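Local coordinates for protein putative mandelate racemase (Salmonella typhimurium, PDB 2O56) that belongs to the enolase superfamily, binds magnesium and is probably a hydro-lyase (dehydratase), although its substrate is not established, at residues T7-A15 with T389-K399; K24-I32 with G42-S53. All coordinates share one frame; numbering follows the deposited sequence.

Interaction 1: T7-A15 with T389-K399; sequences TSVDIIDVA and TMKKSPTITVK
Ser393 meets the chain around Ile12 to Ala15 in the tightest part of this contact. Its CB presses on Ile12 CG2 at 3.5 Å, closer than carbon atoms usually pack. With chi1 at -67° its hydroxyl stands beside its own backbone N, where OG accepts the amide of Ala15 (N to OG 3.0 Å) in a nearly straight bond and donates to Thr389 O, above that carbonyl's plane. A small residue with a two-way hydroxyl suits this buried corner, where helix and strand must be joined. Beside it, Val14 CG1 packs obliquely on Thr389 CG2, 3.8 Å away.

Further along, strands 7-13 and 395-398 run antiparallel. Val9 with Val398 and Ile11 with Ile396 are hydrogen-bonded pairs, and Asp13 N adds a bond to Pro394 O. Ile11 CD1 reaches Val398 CG2 at 3.7 Å on the apolar face, where beta-branched residues suit an extended backbone. A water on the Ile11 side donates to both Ile11 O and Pro394 O.

Away from Ile12, the opposite face is polar and its threonines are exposed. Thr397 lies alongside Asp10, and its OG1 donates to Asp10 OD1 at 2.6 Å; Asn33 takes OD2 of the same carboxylate. Thr395 OG1 turns back to Ser393 O, 2.7 Å away, while its methyl rests on Asp10 CB.

Within this chain, strand 395-398 is an outermost strand of a four-stranded antiparallel sheet, with strand 6-13 between it and strand 28-34. Helix 52-66 packs on the face carrying Val9, Ile396 and Val398, and Met390 of helix 387-392 touches Lys31 on the opposite face.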
ATOM      1  N   THR A   7      32.930 -39.840  -4.211  1.00 33.59           N
ATOM      2  CA  THR A   7      32.906 -41.256  -4.606  1.00 37.15           C
ATOM      3  C   THR A   7      31.761 -42.026  -3.963  1.00 35.81           C
ATOM      4  O   THR A   7      31.208 -42.944  -4.569  1.00 32.68           O
ATOM      5  CB  THR A   7      34.266 -41.954  -4.348  1.00 36.85           C
ATOM      6  OG1 THR A   7      34.694 -41.682  -3.009  1.00 31.87           O
ATOM      7  CG2 THR A   7      35.306 -41.438  -5.308  1.00 33.11           C
ATOM      8  N   SER A   8      31.389 -41.630  -2.741  1.00 31.59           N
ATOM      9  CA  SER A   8      30.254 -42.228  -2.057  1.00 28.01           C
ATOM     10  C   SER A   8      29.763 -41.307  -0.933  1.00 30.10           C
ATOM     11  O   SER A   8      30.483 -40.404  -0.499  1.00 27.82           O
ATOM     12  CB  SER A   8      30.654 -43.583  -1.454  1.00 33.12           C
ATOM     13  OG  SER A   8      31.503 -43.386  -0.330  1.00 42.57           O
ATOM     14  N   VAL A   9      28.533 -41.541  -0.476  1.00 29.24           N
ATOM     15  CA  VAL A   9      27.969 -40.798   0.635  1.00 29.27           C
ATOM     16  C   VAL A   9      27.349 -41.807   1.590  1.00 25.22           C
ATOM     17  O   VAL A   9      26.577 -42.652   1.167  1.00 31.71           O
ATOM     18  CB  VAL A   9      26.861 -39.782   0.183  1.00 26.06           C
ATOM     19  CG1 VAL A   9      26.318 -39.014   1.405  1.00 25.23           C
ATOM     20  CG2 VAL A   9      27.390 -38.807  -0.841  1.00 27.54           C
ATOM     21  N   ASP A  10      27.702 -41.717   2.864  1.00 26.67           N
ATOM     22  CA  ASP A  10      27.093 -42.538   3.886  1.00 29.51           C
ATOM     23  C   ASP A  10      26.081 -41.696   4.614  1.00 33.98           C
ATOM     24  O   ASP A  10      26.377 -40.571   5.012  1.00 27.28           O
ATOM     25  CB  ASP A  10      28.147 -43.045   4.868  1.00 33.20           C
ATOM     26  CG  ASP A  10      29.299 -43.745   4.172  1.00 44.80           C
ATOM     27  OD1 ASP A  10      29.066 -44.812   3.573  1.00 41.59           O
ATOM     28  OD2 ASP A  10      30.435 -43.216   4.197  1.00 44.09           O
ATOM     29  N   ILE A  11      24.878 -42.233   4.769  1.00 30.17           N
ATOM     30  CA  ILE A  11      23.841 -41.565   5.537  1.00 32.43           C
ATOM     31  C   ILE A  11      23.640 -42.348   6.832  1.00 32.69           C
ATOM     32  O   ILE A  11      23.174 -43.491   6.814  1.00 30.83           O
ATOM     33  CB  ILE A  11      22.540 -41.405   4.708  1.00 31.96           C
ATOM     34  CG1 ILE A  11      22.841 -40.633   3.416  1.00 30.28           C
ATOM     35  CG2 ILE A  11      21.504 -40.631   5.510  1.00 34.92           C
ATOM     36  CD1 ILE A  11      23.175 -41.480   2.207  1.00 29.75           C
ATOM     37  N   ILE A  12      24.023 -41.724   7.945  1.00 30.92           N
ATOM     38  CA  ILE A  12      24.231 -42.416   9.214  1.00 30.37           C
ATOM     39  C   ILE A  12      23.136 -42.108  10.246  1.00 40.70           C
ATOM     40  O   ILE A  12      22.922 -40.959  10.631  1.00 33.63           O
ATOM     41  CB  ILE A  12      25.646 -42.085   9.796  1.00 34.82           C
ATOM     42  CG1 ILE A  12      26.731 -42.492   8.796  1.00 29.10           C
ATOM     43  CG2 ILE A  12      25.875 -42.773  11.150  1.00 27.60           C
ATOM     44  CD1 ILE A  12      28.056 -41.797   8.957  1.00 25.54           C
ATOM     45  N   ASP A  13      22.447 -43.153  10.694  1.00 33.72           N
ATOM     46  CA  ASP A  13      21.450 -43.034  11.742  1.00 32.29           C
ATOM     47  C   ASP A  13      22.150 -43.245  13.089  1.00 38.48           C
ATOM     48  O   ASP A  13      22.311 -44.374  13.545  1.00 41.40           O
ATOM     49  CB  ASP A  13      20.364 -44.096  11.509  1.00 35.53           C
ATOM     50  CG  ASP A  13      19.117 -43.873  12.347  1.00 42.36           C
ATOM     51  OD1 ASP A  13      18.988 -42.825  13.013  1.00 51.01           O
ATOM     52  OD2 ASP A  13      18.245 -44.766  12.326  1.00 43.36           O
ATOM     53  N   VAL A  14      22.567 -42.144  13.706  1.00 37.59           N
ATOM     54  CA  VAL A  14      23.580 -42.140  14.770  1.00 37.46           C
ATOM     55  C   VAL A  14      23.056 -42.845  16.015  1.00 42.53           C
ATOM     56  O   VAL A  14      22.079 -42.392  16.624  1.00 34.69           O
ATOM     57  CB  VAL A  14      24.023 -40.684  15.113  1.00 36.68           C
ATOM     58  CG1 VAL A  14      24.940 -40.633  16.367  1.00 36.61           C
ATOM     59  CG2 VAL A  14      24.688 -40.019  13.895  1.00 26.37           C
ATOM     60  N   ALA A  15      23.698 -43.961  16.366  1.00 42.96           N
ATOM     61  CA  ALA A  15      23.374 -44.720  17.593  1.00 44.25           C
ATOM     62  C   ALA A  15      23.829 -43.978  18.834  1.00 45.10           C
ATOM     63  O   ALA A  15      24.944 -43.465  18.882  1.00 51.36           O
ATOM     64  CB  ALA A  15      24.018 -46.124  17.564  1.00 44.68           C
ATOM     65  N   THR A 389      31.101 -45.036  17.141  1.00 42.86           N
ATOM     66  CA  THR A 389      29.755 -44.622  16.782  1.00 35.77           C
ATOM     67  C   THR A 389      29.407 -45.057  15.351  1.00 31.40           C
ATOM     68  O   THR A 389      28.330 -45.616  15.100  1.00 42.24           O
ATOM     69  CB  THR A 389      29.574 -43.097  17.000  1.00 38.17           C
ATOM     70  OG1 THR A 389      29.714 -42.800  18.403  1.00 39.80           O
ATOM     71  CG2 THR A 389      28.199 -42.638  16.553  1.00 37.39           C
ATOM     72  N   MET A 390      30.327 -44.831  14.422  1.00 33.55           N
ATOM     73  CA  MET A 390      30.066 -45.173  13.034  1.00 36.11           C
ATOM     74  C   MET A 390      29.917 -46.672  12.810  1.00 45.47           C
ATOM     75  O   MET A 390      29.086 -47.107  12.006  1.00 46.44           O
ATOM     76  CB  MET A 390      31.131 -44.578  12.145  1.00 35.62           C
ATOM     77  CG  MET A 390      31.057 -43.053  12.085  1.00 36.94           C
ATOM     78  SD  MET A 390      31.976 -42.395  10.678  1.00 42.24           S
ATOM     79  CE  MET A 390      33.635 -42.266  11.361  1.00 33.66           C
ATOM     80  N   LYS A 391      30.705 -47.455  13.543  1.00 45.87           N
ATOM     81  CA  LYS A 391      30.622 -48.921  13.514  1.00 43.53           C
ATOM     82  C   LYS A 391      29.250 -49.450  13.895  1.00 37.55           C
ATOM     83  O   LYS A 391      28.760 -50.369  13.259  1.00 46.15           O
ATOM     84  CB  LYS A 391      31.690 -49.540  14.424  1.00 46.95           C
ATOM     85  CG  LYS A 391      32.735 -50.360  13.694  1.00 57.76           C
ATOM     86  CD  LYS A 391      34.124 -49.758  13.840  1.00 73.53           C
ATOM     87  CE  LYS A 391      34.576 -49.073  12.558  1.00 82.07           C
ATOM     88  NZ  LYS A 391      33.844 -47.796  12.291  1.00 77.79           N
ATOM     89  N   LYS A 392      28.628 -48.866  14.923  1.00 41.78           N
ATOM     90  CA  LYS A 392      27.347 -49.374  15.424  1.00 42.01           C
ATOM     91  C   LYS A 392      26.097 -48.596  14.979  1.00 46.28           C
ATOM     92  O   LYS A 392      25.003 -48.824  15.493  1.00 47.43           O
ATOM     93  CB  LYS A 392      27.377 -49.552  16.953  1.00 43.72           C
ATOM     94  CG  LYS A 392      27.526 -48.285  17.764  1.00 52.48           C
ATOM     95  CD  LYS A 392      27.252 -48.549  19.246  1.00 61.22           C
ATOM     96  CE  LYS A 392      27.240 -47.245  20.049  1.00 71.08           C
ATOM     97  NZ  LYS A 392      28.562 -46.932  20.675  1.00 76.00           N
ATOM     98  N   SER A 393      26.248 -47.687  14.022  1.00 40.53           N
ATOM     99  CA  SER A 393      25.118 -46.896  13.541  1.00 32.62           C
ATOM    100  C   SER A 393      24.613 -47.452  12.226  1.00 30.19           C
ATOM    101  O   SER A 393      25.379 -47.552  11.280  1.00 37.41           O
ATOM    102  CB  SER A 393      25.552 -45.449  13.304  1.00 29.87           C
ATOM    103  OG  SER A 393      25.886 -44.785  14.498  1.00 32.27           O
ATOM    104  N   PRO A 394      23.310 -47.773  12.140  1.00 31.74           N
ATOM    105  CA  PRO A 394      22.722 -48.178  10.856  1.00 33.43           C
ATOM    106  C   PRO A 394      22.961 -47.151   9.721  1.00 37.46           C
ATOM    107  O   PRO A 394      22.671 -45.959   9.884  1.00 33.83           O
ATOM    108  CB  PRO A 394      21.225 -48.307  11.175  1.00 32.91           C
ATOM    109  CG  PRO A 394      21.137 -48.444  12.637  1.00 34.87           C
ATOM    110  CD  PRO A 394      22.325 -47.771  13.237  1.00 32.23           C
ATOM    111  N   THR A 395      23.495 -47.626   8.592  1.00 36.61           N
ATOM    112  CA  THR A 395      24.091 -46.762   7.571  1.00 37.48           C
ATOM    113  C   THR A 395      23.661 -47.180   6.150  1.00 42.75           C
ATOM    114  O   THR A 395      23.704 -48.359   5.800  1.00 40.73           O
ATOM    115  CB  THR A 395      25.637 -46.741   7.678  1.00 29.89           C
ATOM    116  OG1 THR A 395      26.022 -46.285   8.979  1.00 35.63           O
ATOM    117  CG2 THR A 395      26.240 -45.797   6.653  1.00 29.18           C
ATOM    118  N   ILE A 396      23.227 -46.208   5.352  1.00 31.55           N
ATOM    119  CA  ILE A 396      22.983 -46.411   3.936  1.00 33.31           C
ATOM    120  C   ILE A 396      24.136 -45.754   3.193  1.00 38.54           C
ATOM    121  O   ILE A 396      24.495 -44.616   3.484  1.00 41.90           O
ATOM    122  CB  ILE A 396      21.640 -45.766   3.493  1.00 37.78           C
ATOM    123  CG1 ILE A 396      20.478 -46.320   4.316  1.00 41.72           C
ATOM    124  CG2 ILE A 396      21.392 -45.966   1.979  1.00 34.96           C
ATOM    125  CD1 ILE A 396      19.165 -45.529   4.159  1.00 43.13           C
ATOM    126  N   THR A 397      24.719 -46.465   2.238  1.00 33.48           N
ATOM    127  CA  THR A 397      25.800 -45.911   1.453  1.00 31.04           C
ATOM    128  C   THR A 397      25.324 -45.736   0.027  1.00 39.75           C
ATOM    129  O   THR A 397      24.842 -46.685  -0.598  1.00 43.86           O
ATOM    130  CB  THR A 397      27.059 -46.828   1.525  1.00 42.74           C
ATOM    131  OG1 THR A 397      27.541 -46.856   2.874  1.00 41.57           O
ATOM    132  CG2 THR A 397      28.189 -46.333   0.610  1.00 33.03           C
ATOM    133  N   VAL A 398      25.442 -44.518  -0.490  1.00 37.52           N
ATOM    134  CA  VAL A 398      25.081 -44.265  -1.881  1.00 35.36           C
ATOM    135  C   VAL A 398      26.362 -44.224  -2.669  1.00 34.49           C
ATOM    136  O   VAL A 398      27.306 -43.557  -2.272  1.00 36.60           O
ATOM    137  CB  VAL A 398      24.304 -42.914  -2.071  1.00 34.00           C
ATOM    138  CG1 VAL A 398      23.958 -42.687  -3.591  1.00 27.17           C
ATOM    139  CG2 VAL A 398      23.027 -42.920  -1.231  1.00 29.34           C
ATOM    140  N   LYS A 399      26.392 -44.927  -3.793  1.00 41.10           N
ATOM    141  CA  LYS A 399      27.492 -44.800  -4.715  1.00 35.16           C
ATOM    142  C   LYS A 399      27.048 -45.188  -6.116  1.00 40.99           C
ATOM    143  O   LYS A 399      27.785 -44.982  -7.083  1.00 46.63           O
ATOM    144  CB  LYS A 399      28.685 -45.649  -4.248  1.00 44.49           C
ATOM    145  CG  LYS A 399      28.422 -47.149  -4.217  1.00 55.86           C
ATOM    146  CD  LYS A 399      28.927 -47.773  -2.929  1.00 63.56           C
ATOM    147  CE  LYS A 399      30.437 -47.888  -2.932  1.00 74.47           C
ATOM    148  NZ  LYS A 399      30.903 -48.983  -2.049  1.00 85.98           N
TER
HETATM  149  O   HOH W   1      20.972 -44.628   7.822  1.00 36.57           O
HETATM  150  O   HOH W   2      27.520 -43.556  20.023  1.00 59.18           O

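Interaction 2: K24-I32 with G42-S53; sequences KWRPVVVKI and GEVGLAYGVGAS
Trp25 lays one indole face over Ala47, whose CB sits 3.8 Å from the centre of the six-membered ring in a CH-pi contact; so small a side chain fits this close while Ala47 O still reaches the backbone N of Arg26 (2.9 Å), which lies on a lone pair in the carbonyl plane. Trp25 CZ3 touches the edge of the Tyr48 ring. The Arg26 side chain runs over Ala52 CB, and a bend at chi3 (98°) delivers NH1 to Ser53 OG at 2.8 Å, within the guanidinium plane; Asp61 of the second subunit also bonds this hydroxyl.

Near Pro27, which lacks an N-H, one water joins Arg26 O to Val44 O; another takes the N-H of Val28 in a long bond and donates to Val44 O and Glu43 OE2, whose carboxylate Gly327 N and Ser330 N also hold. Val28 O accepts the Val44 amide; Val28 CG1 lies alongside Val44 CG2 (3.8 Å), and Val30 CG2 meets the same methyl obliquely. Val30 pairs regularly with Gly42 through two backbone bonds.

This hairpin base, opening into a loop, belongs to the capping domain characteristic of the enolase superfamily; Tyr48 brings the loop to about 4 Å, side chain to side chain, from the magnesium ligand Glu273.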
ATOM      1  N   LYS A  24      11.553 -39.142  20.961  1.00 70.28           N
ATOM      2  CA  LYS A  24      12.826 -39.822  20.766  1.00 70.37           C
ATOM      3  C   LYS A  24      13.921 -38.891  20.232  1.00 64.43           C
ATOM      4  O   LYS A  24      13.694 -37.693  20.009  1.00 67.22           O
ATOM      5  CB  LYS A  24      12.644 -41.012  19.824  1.00 74.81           C
ATOM      6  CG  LYS A  24      13.456 -42.237  20.189  1.00 85.03           C
ATOM      7  CD  LYS A  24      12.888 -42.954  21.401  1.00 91.75           C
ATOM      8  CE  LYS A  24      13.987 -43.368  22.368  1.00 91.42           C
ATOM      9  NZ  LYS A  24      14.475 -42.212  23.174  1.00 84.66           N
ATOM     10  N   TRP A  25      15.109 -39.457  20.031  1.00 43.15           N
ATOM     11  CA  TRP A  25      16.274 -38.699  19.629  1.00 35.71           C
ATOM     12  C   TRP A  25      16.940 -39.380  18.455  1.00 41.90           C
ATOM     13  O   TRP A  25      17.410 -40.513  18.573  1.00 40.38           O
ATOM     14  CB  TRP A  25      17.259 -38.586  20.788  1.00 35.51           C
ATOM     15  CG  TRP A  25      18.386 -37.618  20.522  1.00 42.53           C
ATOM     16  CD1 TRP A  25      19.719 -37.907  20.449  1.00 41.35           C
ATOM     17  CD2 TRP A  25      18.274 -36.201  20.309  1.00 40.39           C
ATOM     18  NE1 TRP A  25      20.446 -36.762  20.197  1.00 44.85           N
ATOM     19  CE2 TRP A  25      19.581 -35.702  20.106  1.00 42.83           C
ATOM     20  CE3 TRP A  25      17.192 -35.306  20.270  1.00 35.22           C
ATOM     21  CZ2 TRP A  25      19.836 -34.355  19.861  1.00 39.69           C
ATOM     22  CZ3 TRP A  25      17.449 -33.967  20.036  1.00 35.40           C
ATOM     23  CH2 TRP A  25      18.759 -33.501  19.835  1.00 34.85           C
ATOM     24  N   ARG A  26      16.979 -38.700  17.315  1.00 34.40           N
ATOM     25  CA  ARG A  26      17.537 -39.301  16.113  1.00 29.64           C
ATOM     26  C   ARG A  26      18.437 -38.367  15.335  1.00 33.97           C
ATOM     27  O   ARG A  26      18.067 -37.919  14.255  1.00 32.32           O
ATOM     28  CB  ARG A  26      16.423 -39.851  15.214  1.00 38.19           C
ATOM     29  CG  ARG A  26      16.047 -41.275  15.529  1.00 42.12           C
ATOM     30  CD  ARG A  26      15.057 -41.818  14.526  1.00 38.31           C
ATOM     31  NE  ARG A  26      15.705 -42.608  13.490  1.00 33.42           N
ATOM     32  CZ  ARG A  26      15.102 -43.046  12.384  1.00 39.37           C
ATOM     33  NH1 ARG A  26      13.831 -42.760  12.155  1.00 39.72           N
ATOM     34  NH2 ARG A  26      15.775 -43.774  11.499  1.00 36.13           N
ATOM     35  N   PRO A  27      19.643 -38.091  15.862  1.00 31.22           N
ATOM     36  CA  PRO A  27      20.613 -37.390  15.050  1.00 26.02           C
ATOM     37  C   PRO A  27      20.991 -38.188  13.815  1.00 30.47           C
ATOM     38  O   PRO A  27      21.090 -39.409  13.862  1.00 32.32           O
ATOM     39  CB  PRO A  27      21.821 -37.240  15.984  1.00 33.10           C
ATOM     40  CG  PRO A  27      21.637 -38.267  17.022  1.00 42.02           C
ATOM     41  CD  PRO A  27      20.175 -38.397  17.202  1.00 33.29           C
ATOM     42  N   VAL A  28      21.178 -37.487  12.709  1.00 30.73           N
ATOM     43  CA  VAL A  28      21.464 -38.126  11.427  1.00 24.36           C
ATOM     44  C   VAL A  28      22.606 -37.377  10.755  1.00 30.15           C
ATOM     45  O   VAL A  28      22.591 -36.153  10.659  1.00 26.42           O
ATOM     46  CB  VAL A  28      20.213 -38.132  10.527  1.00 27.39           C
ATOM     47  CG1 VAL A  28      20.568 -38.423   9.083  1.00 19.65           C
ATOM     48  CG2 VAL A  28      19.206 -39.150  11.042  1.00 27.27           C
ATOM     49  N   VAL A  29      23.603 -38.127  10.298  1.00 32.87           N
ATOM     50  CA  VAL A  29      24.829 -37.555   9.791  1.00 26.13           C
ATOM     51  C   VAL A  29      25.048 -37.938   8.328  1.00 25.42           C
ATOM     52  O   VAL A  29      24.771 -39.071   7.914  1.00 33.06           O
ATOM     53  CB  VAL A  29      26.029 -37.948  10.708  1.00 28.92           C
ATOM     54  CG1 VAL A  29      27.347 -37.767  10.002  1.00 27.99           C
ATOM     55  CG2 VAL A  29      25.978 -37.137  12.011  1.00 22.30           C
ATOM     56  N   VAL A  30      25.505 -36.979   7.535  1.00 29.85           N
ATOM     57  CA  VAL A  30      25.875 -37.247   6.144  1.00 29.18           C
ATOM     58  C   VAL A  30      27.391 -37.177   6.118  1.00 33.72           C
ATOM     59  O   VAL A  30      27.965 -36.203   6.594  1.00 32.76           O
ATOM     60  CB  VAL A  30      25.325 -36.168   5.200  1.00 32.98           C
ATOM     61  CG1 VAL A  30      25.753 -36.440   3.776  1.00 24.99           C
ATOM     62  CG2 VAL A  30      23.810 -36.105   5.278  1.00 34.12           C
ATOM     63  N   LYS A  31      28.024 -38.232   5.612  1.00 33.32           N
ATOM     64  CA  LYS A  31      29.468 -38.315   5.503  1.00 32.44           C
ATOM     65  C   LYS A  31      29.785 -38.490   4.029  1.00 27.77           C
ATOM     66  O   LYS A  31      29.395 -39.477   3.419  1.00 30.75           O
ATOM     67  CB  LYS A  31      29.992 -39.528   6.278  1.00 31.26           C
ATOM     68  CG  LYS A  31      31.517 -39.641   6.303  1.00 29.16           C
ATOM     69  CD  LYS A  31      31.941 -40.823   7.180  1.00 40.01           C
ATOM     70  CE  LYS A  31      33.377 -41.235   6.916  1.00 45.43           C
ATOM     71  NZ  LYS A  31      33.458 -42.107   5.743  1.00 50.72           N
ATOM     72  N   ILE A  32      30.474 -37.515   3.463  1.00 24.29           N
ATOM     73  CA  ILE A  32      30.658 -37.454   2.041  1.00 22.85           C
ATOM     74  C   ILE A  32      32.112 -37.852   1.793  1.00 32.84           C
ATOM     75  O   ILE A  32      33.032 -37.330   2.456  1.00 30.11           O
ATOM     76  CB  ILE A  32      30.402 -36.038   1.517  1.00 28.62           C
ATOM     77  CG1 ILE A  32      28.928 -35.668   1.707  1.00 30.31           C
ATOM     78  CG2 ILE A  32      30.752 -35.939   0.041  1.00 29.89           C
ATOM     79  CD1 ILE A  32      28.512 -34.421   0.958  1.00 29.15           C
ATOM     80  N   GLY A  42      28.398 -33.755   7.985  1.00 29.01           N
ATOM     81  CA  GLY A  42      27.280 -32.830   8.145  1.00 25.81           C
ATOM     82  C   GLY A  42      26.186 -33.473   8.968  1.00 29.60           C
ATOM     83  O   GLY A  42      26.204 -34.676   9.217  1.00 33.24           O
ATOM     84  N   GLU A  43      25.235 -32.666   9.411  1.00 25.87           N
ATOM     85  CA  GLU A  43      24.152 -33.166  10.209  1.00 27.91           C
ATOM     86  C   GLU A  43      22.803 -32.734   9.609  1.00 30.24           C
ATOM     87  O   GLU A  43      22.667 -31.616   9.116  1.00 24.72           O
ATOM     88  CB  GLU A  43      24.315 -32.666  11.644  1.00 30.08           C
ATOM     89  CG  GLU A  43      23.263 -33.182  12.557  1.00 26.00           C
ATOM     90  CD  GLU A  43      23.616 -33.030  13.988  1.00 32.85           C
ATOM     91  OE1 GLU A  43      24.812 -32.830  14.269  1.00 34.23           O
ATOM     92  OE2 GLU A  43      22.692 -33.102  14.831  1.00 37.20           O
ATOM     93  N   VAL A  44      21.833 -33.645   9.618  1.00 24.17           N
ATOM     94  CA  VAL A  44      20.478 -33.371   9.127  1.00 24.45           C
ATOM     95  C   VAL A  44      19.648 -33.034  10.356  1.00 29.62           C
ATOM     96  O   VAL A  44      19.428 -33.900  11.202  1.00 30.91           O
ATOM     97  CB  VAL A  44      19.864 -34.622   8.446  1.00 27.01           C
ATOM     98  CG1 VAL A  44      18.402 -34.384   8.046  1.00 25.35           C
ATOM     99  CG2 VAL A  44      20.709 -35.061   7.240  1.00 24.24           C
ATOM    100  N   GLY A  45      19.200 -31.784  10.464  1.00 22.41           N
ATOM    101  CA  GLY A  45      18.630 -31.282  11.723  1.00 25.77           C
ATOM    102  C   GLY A  45      17.153 -31.580  11.933  1.00 30.95           C
ATOM    103  O   GLY A  45      16.322 -30.661  11.959  1.00 29.41           O
ATOM    104  N   LEU A  46      16.839 -32.867  12.086  1.00 25.88           N
ATOM    105  CA  LEU A  46      15.481 -33.333  12.338  1.00 25.95           C
ATOM    106  C   LEU A  46      15.473 -34.321  13.518  1.00 31.24           C
ATOM    107  O   LEU A  46      14.693 -35.275  13.535  1.00 29.63           O
ATOM    108  CB  LEU A  46      14.920 -34.014  11.065  1.00 27.22           C
ATOM    109  CG  LEU A  46      14.689 -33.147   9.815  1.00 29.71           C
ATOM    110  CD1 LEU A  46      14.337 -34.005   8.598  1.00 24.11           C
ATOM    111  CD2 LEU A  46      13.571 -32.111  10.075  1.00 29.08           C
ATOM    112  N   ALA A  47      16.344 -34.102  14.499  1.00 33.04           N
ATOM    113  CA  ALA A  47      16.583 -35.117  15.552  1.00 30.42           C
ATOM    114  C   ALA A  47      15.388 -35.321  16.496  1.00 37.09           C
ATOM    115  O   ALA A  47      15.265 -36.361  17.147  1.00 32.73           O
ATOM    116  CB  ALA A  47      17.857 -34.791  16.333  1.00 31.22           C
ATOM    117  N   TYR A  48      14.509 -34.320  16.555  1.00 31.74           N
ATOM    118  CA  TYR A  48      13.309 -34.346  17.401  1.00 29.54           C
ATOM    119  C   TYR A  48      12.128 -34.061  16.479  1.00 28.61           C
ATOM    120  O   TYR A  48      12.316 -33.838  15.282  1.00 31.55           O
ATOM    121  CB  TYR A  48      13.393 -33.268  18.492  1.00 34.84           C
ATOM    122  CG  TYR A  48      13.748 -31.936  17.902  1.00 33.24           C
ATOM    123  CD1 TYR A  48      12.764 -31.024  17.553  1.00 40.59           C
ATOM    124  CD2 TYR A  48      15.069 -31.612  17.632  1.00 43.35           C
ATOM    125  CE1 TYR A  48      13.087 -29.820  16.969  1.00 44.87           C
ATOM    126  CE2 TYR A  48      15.400 -30.421  17.038  1.00 48.33           C
ATOM    127  CZ  TYR A  48      14.409 -29.532  16.708  1.00 39.38           C
ATOM    128  OH  TYR A  48      14.746 -28.342  16.126  1.00 47.74           O
ATOM    129  N   GLY A  49      10.920 -34.052  17.043  1.00 29.04           N
ATOM    130  CA  GLY A  49       9.679 -33.988  16.261  1.00 28.00           C
ATOM    131  C   GLY A  49       9.522 -35.203  15.367  1.00 34.47           C
ATOM    132  O   GLY A  49      10.229 -36.226  15.540  1.00 31.62           O
ATOM    133  N   VAL A  50       8.608 -35.098  14.400  1.00 28.14           N
ATOM    134  CA  VAL A  50       8.268 -36.231  13.523  1.00 29.67           C
ATOM    135  C   VAL A  50       8.843 -36.018  12.111  1.00 35.42           C
ATOM    136  O   VAL A  50       8.502 -35.045  11.439  1.00 33.72           O
ATOM    137  CB  VAL A  50       6.718 -36.441  13.486  1.00 29.62           C
ATOM    138  CG1 VAL A  50       6.328 -37.540  12.519  1.00 21.89           C
ATOM    139  CG2 VAL A  50       6.217 -36.812  14.868  1.00 29.01           C
ATOM    140  N   GLY A  51       9.729 -36.907  11.663  1.00 29.09           N
ATOM    141  CA  GLY A  51      10.329 -36.735  10.333  1.00 25.98           C
ATOM    142  C   GLY A  51      11.740 -37.225  10.044  1.00 31.65           C
ATOM    143  O   GLY A  51      12.139 -37.249   8.888  1.00 30.34           O
ATOM    144  N   ALA A  52      12.499 -37.622  11.071  1.00 32.06           N
ATOM    145  CA  ALA A  52      13.863 -38.157  10.864  1.00 28.69           C
ATOM    146  C   ALA A  52      14.054 -39.260   9.795  1.00 29.11           C
ATOM    147  O   ALA A  52      15.016 -39.209   9.032  1.00 31.29           O
ATOM    148  CB  ALA A  52      14.515 -38.559  12.199  1.00 28.90           C
ATOM    149  N   SER A  53      13.130 -40.217   9.696  1.00 28.48           N
ATOM    150  CA  SER A  53      13.192 -41.215   8.609  1.00 31.07           C
ATOM    151  C   SER A  53      13.114 -40.575   7.238  1.00 30.71           C
ATOM    152  O   SER A  53      13.755 -41.046   6.299  1.00 26.35           O
ATOM    153  CB  SER A  53      12.091 -42.297   8.716  1.00 24.24           C
ATOM    154  OG  SER A  53      12.027 -42.867  10.012  1.00 33.28           O
TER
HETATM  155  O   HOH W   3      17.733 -35.882  12.031  1.00 32.27           O
HETATM  156  O   HOH W   4      20.565 -34.441  13.720  1.00 29.89           O

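In the fold
From the N terminus, strand 6-13 comes first, but its partner in interaction 1 arrives only at the very end of the modelled chain, so that contact closes a loop of 373 residues. Interaction 2 is nested inside it and closes a short loop of nine residues, the far end of the hairpin formed by strands 28-34 and 39-44. The two contacts meet where strands 6-13 and 28-34 lie side by side: Val9 packs on Val30, and Asp13 forms a salt bridge with Arg26. One sheet therefore joins the C-terminal strand to the N-terminal domain, while the loop that follows strand 39-44 extends toward the magnesium site of the barrel.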